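Local coordinates for replicative DNA helicase (Helicobacter pylori, PDB 3GXV), which unwinds double-stranded DNA at the replication fork as a hexameric ATP-driven helicase and, through its N-terminal domain, interacts with primase, at the interface of chains A and B. Coordinates in Å, arbitrary orientation; residue numbers count along the deposited sequence, not the author numbering. Chains: chain A/B, Replicative DNA helicase.

Contact 1: the interface of chains A and B. Residues chain A 4, 7-8, 41; chain B 63-65, 68.
A:Leu4 and A:Leu7, one turn apart on helix 3-23 of chain A, press on the first turn of helix 64-69 of chain B. The two methyls of A:Leu4 do different work. CD1 packs on the backbone of B:Asn65, 3.4 Å from its CA. CD2 lies against the side chain of B:Arg68, about 3.9 Å from the guanidinium carbon CZ, and the two side chains cross at a slant. With CG of A:Leu4 anti to its own N (chi1 171°), both methyls are turned toward chain B. A:Leu7 meets the side chain of B:Asn65, its CB 3.5 Å from B:Asn65 CB. Its CD1 methyl also touches the carboxylate of B:Asp63, which comes from the opposite direction.

Farther out, the phenol of A:Tyr41 joins two residues of chain B. Its hydroxyl OH donates to B:Asp63 OD2 at 2.6 Å, approaching from above the carboxylate plane. The same oxygen accepts the amide N-H of B:Asn65 ND2 at 3.2 Å. That bond is nearly straight, and the hydroxyl lies in the amide plane. Together the two bonds restrict the rotation of the phenol hydroxyl.

At the rim, one water links A:Gln8 NE2, 2.6 Å from the water oxygen, to the amide oxygen OD1 of B:Asn65, 3.1 Å from it. B:Asn65 is thus held at both ends of its amide. Within chain B, the carboxylate of B:Glu64 pairs with the guanidinium of B:Arg68. The modelled separation is unusually short, so the pairing may steady the arginine beside A:Leu4, but its detail is doubtful.

The site sets a helix of one DnaB N-terminal domain against a helix start and preceding loop of another. This structure alone does not show whether the pair occurs in the hexamer. The patch holds two copies of the domain together in this crystal, a pairing that may reflect contacts used in hexamer assembly.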
ATOM      1  N   LEU A   4       6.513  10.705   0.285  1.00 16.20           N
ATOM      2  CA  LEU A   4       7.427   9.688   0.816  1.00 16.19           C
ATOM      3  C   LEU A   4       7.827   9.906   2.281  1.00 15.91           C
ATOM      4  O   LEU A   4       7.837   8.959   3.069  1.00 14.26           O
ATOM      5  CB  LEU A   4       8.692   9.625  -0.047  1.00 15.48           C
ATOM      6  CG  LEU A   4       9.837   8.767   0.495  1.00 14.79           C
ATOM      7  CD1 LEU A   4       9.378   7.321   0.637  1.00 12.75           C
ATOM      8  CD2 LEU A   4      11.035   8.866  -0.448  1.00 13.29           C
ATOM      9  N   LEU A   7       4.973   8.977   4.677  1.00 11.58           N
ATOM     10  CA  LEU A   7       4.763   7.556   4.882  1.00 11.21           C
ATOM     11  C   LEU A   7       5.845   7.016   5.793  1.00 11.34           C
ATOM     12  O   LEU A   7       5.592   6.135   6.627  1.00 11.17           O
ATOM     13  CB  LEU A   7       4.785   6.831   3.538  1.00  9.59           C
ATOM     14  CG  LEU A   7       3.809   7.383   2.488  1.00  7.15           C
ATOM     15  CD1 LEU A   7       3.943   6.602   1.183  1.00  5.32           C
ATOM     16  CD2 LEU A   7       2.399   7.289   3.022  1.00  5.03           C
ATOM     17  N   GLN A   8       7.048   7.562   5.623  1.00 12.39           N
ATOM     18  CA  GLN A   8       8.212   7.182   6.416  1.00 15.10           C
ATOM     19  C   GLN A   8       8.029   7.684   7.837  1.00 12.96           C
ATOM     20  O   GLN A   8       8.532   7.081   8.772  1.00 13.84           O
ATOM     21  CB  GLN A   8       9.499   7.798   5.846  1.00 13.12           C
ATOM     22  CG  GLN A   8       9.870   7.324   4.463  1.00 13.71           C
ATOM     23  CD  GLN A   8      11.141   7.971   3.953  1.00 16.34           C
ATOM     24  OE1 GLN A   8      11.321   9.177   4.081  1.00 17.45           O
ATOM     25  NE2 GLN A   8      12.026   7.174   3.366  1.00 15.67           N
ATOM     26  N   TYR A  41      -0.414   1.217   9.871  1.00  1.92           N
ATOM     27  CA  TYR A  41       0.106   1.329   8.515  1.00  3.05           C
ATOM     28  C   TYR A  41       1.034   0.170   8.146  1.00  6.68           C
ATOM     29  O   TYR A  41       0.829  -0.512   7.131  1.00  4.18           O
ATOM     30  CB  TYR A  41       0.851   2.661   8.407  1.00  1.00           C
ATOM     31  CG  TYR A  41       1.662   2.862   7.149  1.00  3.01           C
ATOM     32  CD1 TYR A  41       1.084   2.723   5.882  1.00  1.00           C
ATOM     33  CD2 TYR A  41       3.009   3.233   7.226  1.00  1.77           C
ATOM     34  CE1 TYR A  41       1.828   2.960   4.729  1.00  1.00           C
ATOM     35  CE2 TYR A  41       3.757   3.474   6.083  1.00  1.00           C
ATOM     36  CZ  TYR A  41       3.162   3.332   4.843  1.00  1.00           C
ATOM     37  OH  TYR A  41       3.911   3.581   3.732  1.00  6.29           O
TER
ATOM     38  N   ASP B  63       3.514   1.322  -1.865  1.00 10.23           N
ATOM     39  CA  ASP B  63       3.569   2.771  -1.959  1.00  9.95           C
ATOM     40  C   ASP B  63       4.999   3.252  -2.148  1.00  8.41           C
ATOM     41  O   ASP B  63       5.931   2.448  -2.213  1.00  8.42           O
ATOM     42  CB  ASP B  63       2.939   3.414  -0.709  1.00  8.31           C
ATOM     43  CG  ASP B  63       3.583   2.946   0.598  1.00  7.53           C
ATOM     44  OD1 ASP B  63       4.825   2.968   0.689  1.00  5.89           O
ATOM     45  OD2 ASP B  63       2.843   2.579   1.541  1.00  6.41           O
ATOM     46  N   GLU B  64       5.161   4.563  -2.261  1.00 10.16           N
ATOM     47  CA  GLU B  64       6.473   5.156  -2.448  1.00 12.83           C
ATOM     48  C   GLU B  64       7.456   4.683  -1.374  1.00 12.36           C
ATOM     49  O   GLU B  64       8.585   4.283  -1.689  1.00 11.08           O
ATOM     50  CB  GLU B  64       6.359   6.679  -2.421  1.00 16.17           C
ATOM     51  CG  GLU B  64       6.865   7.340  -3.693  1.00 20.52           C
ATOM     52  CD  GLU B  64       6.676   8.841  -3.695  1.00 22.20           C
ATOM     53  OE1 GLU B  64       5.531   9.297  -3.505  1.00 23.87           O
ATOM     54  OE2 GLU B  64       7.671   9.564  -3.893  1.00 23.45           O
ATOM     55  N   ASN B  65       7.020   4.724  -0.113  1.00 11.94           N
ATOM     56  CA  ASN B  65       7.857   4.302   1.016  1.00 10.79           C
ATOM     57  C   ASN B  65       8.365   2.874   0.880  1.00  9.28           C
ATOM     58  O   ASN B  65       9.557   2.650   0.746  1.00  8.65           O
ATOM     59  CB  ASN B  65       7.091   4.460   2.344  1.00  8.42           C
ATOM     60  CG  ASN B  65       7.769   3.744   3.514  1.00  7.96           C
ATOM     61  OD1 ASN B  65       8.991   3.664   3.584  1.00  7.10           O
ATOM     62  ND2 ASN B  65       6.967   3.239   4.448  1.00  4.85           N
ATOM     63  N   ARG B  68      10.623   1.739  -2.171  1.00 19.23           N
ATOM     64  CA  ARG B  68      12.016   2.126  -2.043  1.00 21.71           C
ATOM     65  C   ARG B  68      12.714   1.339  -0.942  1.00 26.61           C
ATOM     66  O   ARG B  68      13.930   1.156  -0.982  1.00 25.70           O
ATOM     67  CB  ARG B  68      12.122   3.616  -1.755  1.00 20.45           C
ATOM     68  CG  ARG B  68      11.482   4.503  -2.806  1.00 20.67           C
ATOM     69  CD  ARG B  68      12.212   5.832  -2.858  1.00 22.71           C
ATOM     70  NE  ARG B  68      11.328   6.986  -2.974  1.00 23.38           N
ATOM     71  CZ  ARG B  68      10.417   7.142  -3.925  1.00 26.94           C
ATOM     72  NH1 ARG B  68      10.254   6.210  -4.854  1.00 29.18           N
ATOM     73  NH2 ARG B  68       9.678   8.245  -3.958  1.00 28.86           N
TER
HETATM   74  O   HOH W   1      11.716   4.737   2.467  1.00 38.27           O

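Contact 2: the interface of chains A and B. Residues chain A 11, 41-43; chain B 60-61, 65-66, 69.
B:Phe66 places its ring among A:Tyr41, A:Tyr42 and A:Gln11 of the partner. Both faces of the ring are covered from its own chain. B:Cys60 SG lies on one, 3.4 Å above the plane and toward the rim. The amide nitrogen ND2 of B:Asn65 sits over the centre of the other, at 3.3 Å. Chain A takes the edge, where A:Tyr41 CE1 lies in the plane of the phenylalanine ring. The modelled approach of the two rings there is too close to be read in detail.

A:Tyr42 brings its ring carbon CD1 to 3.3 Å from B:Phe66 CE1. Its CG is anti to the backbone N (chi1 -172°), an arrangement that sends the ring toward B:Phe66. Over the centre of the A:Tyr42 ring lies the amide nitrogen NE2 of A:Gln11, 3.6 Å above the plane. Beyond the rings, the ring carbons CD of A:Pro43 and B:Pro61 face each other at 4.1 Å.

The amide of A:Gln11 points its nitrogen at the tyrosine face and its oxygen at two donors of chain B. B:Gln69 NE2 comes in the carbonyl plane, on a lone pair of OE1, with the two amides nearly coplanar. B:Asn65 ND2 donates to the same oxygen, tilted 32° from the carbonyl plane. This pair of bonds fixes the flip of the A:Gln11 amide. B:Gln69 NE2 also donates to B:Asn65 OD1, tying the two chain B amides together. At A:Gln11 OE1, B:Gln69 NE2 stands at 2.6 Å and B:Asn65 ND2 at 3.0 Å.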
ATOM      1  N   GLN A  11       5.432   5.465   9.722  1.00  3.48           N
ATOM      2  CA  GLN A  11       6.084   4.230  10.135  1.00  5.01           C
ATOM      3  C   GLN A  11       6.909   4.450  11.397  1.00  3.67           C
ATOM      4  O   GLN A  11       6.896   3.633  12.318  1.00  1.00           O
ATOM      5  CB  GLN A  11       6.995   3.710   9.027  1.00  6.74           C
ATOM      6  CG  GLN A  11       6.858   2.219   8.810  1.00  5.50           C
ATOM      7  CD  GLN A  11       7.966   1.653   7.963  1.00  5.43           C
ATOM      8  OE1 GLN A  11       8.310   2.209   6.916  1.00  5.59           O
ATOM      9  NE2 GLN A  11       8.530   0.536   8.402  1.00  1.00           N
ATOM     10  N   TYR A  41      -0.414   1.217   9.871  1.00  1.92           N
ATOM     11  CA  TYR A  41       0.106   1.329   8.515  1.00  3.05           C
ATOM     12  C   TYR A  41       1.034   0.170   8.146  1.00  6.68           C
ATOM     13  O   TYR A  41       0.829  -0.512   7.131  1.00  4.18           O
ATOM     14  CB  TYR A  41       0.851   2.661   8.407  1.00  1.00           C
ATOM     15  CG  TYR A  41       1.662   2.862   7.149  1.00  3.01           C
ATOM     16  CD1 TYR A  41       1.084   2.723   5.882  1.00  1.00           C
ATOM     17  CD2 TYR A  41       3.009   3.233   7.226  1.00  1.77           C
ATOM     18  CE1 TYR A  41       1.828   2.960   4.729  1.00  1.00           C
ATOM     19  CE2 TYR A  41       3.757   3.474   6.083  1.00  1.00           C
ATOM     20  CZ  TYR A  41       3.162   3.332   4.843  1.00  1.00           C
ATOM     21  OH  TYR A  41       3.911   3.581   3.732  1.00  6.29           O
ATOM     22  N   TYR A  42       2.073  -0.021   8.952  1.00  4.69           N
ATOM     23  CA  TYR A  42       3.028  -1.106   8.738  1.00  3.17           C
ATOM     24  C   TYR A  42       2.477  -2.308   9.494  1.00  1.43           C
ATOM     25  O   TYR A  42       2.437  -2.305  10.728  1.00  3.92           O
ATOM     26  CB  TYR A  42       4.399  -0.699   9.275  1.00  6.05           C
ATOM     27  CG  TYR A  42       5.504  -1.673   8.937  1.00  9.33           C
ATOM     28  CD1 TYR A  42       5.693  -2.107   7.622  1.00 10.20           C
ATOM     29  CD2 TYR A  42       6.403  -2.104   9.909  1.00  8.13           C
ATOM     30  CE1 TYR A  42       6.753  -2.953   7.279  1.00 12.19           C
ATOM     31  CE2 TYR A  42       7.464  -2.946   9.580  1.00 12.69           C
ATOM     32  CZ  TYR A  42       7.634  -3.360   8.256  1.00 12.81           C
ATOM     33  OH  TYR A  42       8.671  -4.189   7.907  1.00 14.02           O
ATOM     34  N   PRO A  43       2.053  -3.359   8.764  1.00  6.06           N
ATOM     35  CA  PRO A  43       1.477  -4.586   9.337  1.00  5.13           C
ATOM     36  C   PRO A  43       2.165  -5.196  10.551  1.00  2.69           C
ATOM     37  O   PRO A  43       1.493  -5.574  11.511  1.00  3.07           O
ATOM     38  CB  PRO A  43       1.418  -5.536   8.133  1.00  3.93           C
ATOM     39  CG  PRO A  43       1.223  -4.571   6.971  1.00  1.74           C
ATOM     40  CD  PRO A  43       2.264  -3.533   7.315  1.00  3.26           C
TER
ATOM     41  N   CYS B  60       2.047  -6.207   2.502  1.00 27.72           N
ATOM     42  CA  CYS B  60       2.605  -4.893   2.802  1.00 25.64           C
ATOM     43  C   CYS B  60       2.103  -3.911   1.752  1.00 24.81           C
ATOM     44  O   CYS B  60       2.038  -4.233   0.563  1.00 27.02           O
ATOM     45  CB  CYS B  60       4.137  -4.918   2.784  1.00 25.23           C
ATOM     46  SG  CYS B  60       4.882  -3.315   3.230  1.00 22.07           S
ATOM     47  N   PRO B  61       1.734  -2.698   2.176  1.00 18.08           N
ATOM     48  CA  PRO B  61       1.245  -1.731   1.201  1.00 14.37           C
ATOM     49  C   PRO B  61       2.225  -1.516   0.045  1.00 14.45           C
ATOM     50  O   PRO B  61       3.429  -1.703   0.191  1.00 13.12           O
ATOM     51  CB  PRO B  61       1.055  -0.469   2.041  1.00 15.61           C
ATOM     52  CG  PRO B  61       0.716  -1.002   3.401  1.00 11.83           C
ATOM     53  CD  PRO B  61       1.681  -2.149   3.545  1.00 17.34           C
ATOM     54  N   ASN B  65       7.020   4.724  -0.113  1.00 11.94           N
ATOM     55  CA  ASN B  65       7.857   4.302   1.016  1.00 10.79           C
ATOM     56  C   ASN B  65       8.365   2.874   0.880  1.00  9.28           C
ATOM     57  O   ASN B  65       9.557   2.650   0.746  1.00  8.65           O
ATOM     58  CB  ASN B  65       7.091   4.460   2.344  1.00  8.42           C
ATOM     59  CG  ASN B  65       7.769   3.744   3.514  1.00  7.96           C
ATOM     60  OD1 ASN B  65       8.991   3.664   3.584  1.00  7.10           O
ATOM     61  ND2 ASN B  65       6.967   3.239   4.448  1.00  4.85           N
ATOM     62  N   PHE B  66       7.466   1.904   0.895  1.00  9.36           N
ATOM     63  CA  PHE B  66       7.888   0.516   0.807  1.00  9.36           C
ATOM     64  C   PHE B  66       8.533   0.062  -0.496  1.00 11.18           C
ATOM     65  O   PHE B  66       9.333  -0.878  -0.496  1.00  7.45           O
ATOM     66  CB  PHE B  66       6.714  -0.369   1.165  1.00 10.57           C
ATOM     67  CG  PHE B  66       6.251  -0.178   2.580  1.00 11.90           C
ATOM     68  CD1 PHE B  66       7.044  -0.596   3.642  1.00  9.92           C
ATOM     69  CD2 PHE B  66       5.048   0.466   2.852  1.00 12.37           C
ATOM     70  CE1 PHE B  66       6.651  -0.379   4.947  1.00 12.10           C
ATOM     71  CE2 PHE B  66       4.647   0.686   4.157  1.00 12.91           C
ATOM     72  CZ  PHE B  66       5.450   0.264   5.209  1.00 14.37           C
ATOM     73  N   GLN B  69      11.952   0.888   0.048  1.00 26.65           N
ATOM     74  CA  GLN B  69      12.531   0.104   1.127  1.00 30.10           C
ATOM     75  C   GLN B  69      12.801  -1.319   0.645  1.00 33.46           C
ATOM     76  O   GLN B  69      13.805  -1.918   1.007  1.00 34.67           O
ATOM     77  CB  GLN B  69      11.587   0.057   2.338  1.00 28.66           C
ATOM     78  CG  GLN B  69      11.666   1.261   3.261  1.00 25.82           C
ATOM     79  CD  GLN B  69      10.964   1.018   4.592  1.00 23.60           C
ATOM     80  OE1 GLN B  69      11.245   0.037   5.280  1.00 25.80           O
ATOM     81  NE2 GLN B  69      10.056   1.913   4.964  1.00 20.10           N
TER

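The C-alpha centres of contact 1 and contact 2 are about 6 Å apart, making them neighbouring parts of one interface. A:Tyr41 and B:Asn65 belong to both. Helix 3-23 of chain A lends different residues to each. Helix 64-69 of chain B lends B:Asn65 to both and other residues to each. Contact 1 adds an aliphatic core and a water-linked rim; contact 2 adds aromatic packing and an amide network. Shared residues should couple the two patches. The whole interface is not an exact two-fold, and the two copies of the domain use unlike surfaces here.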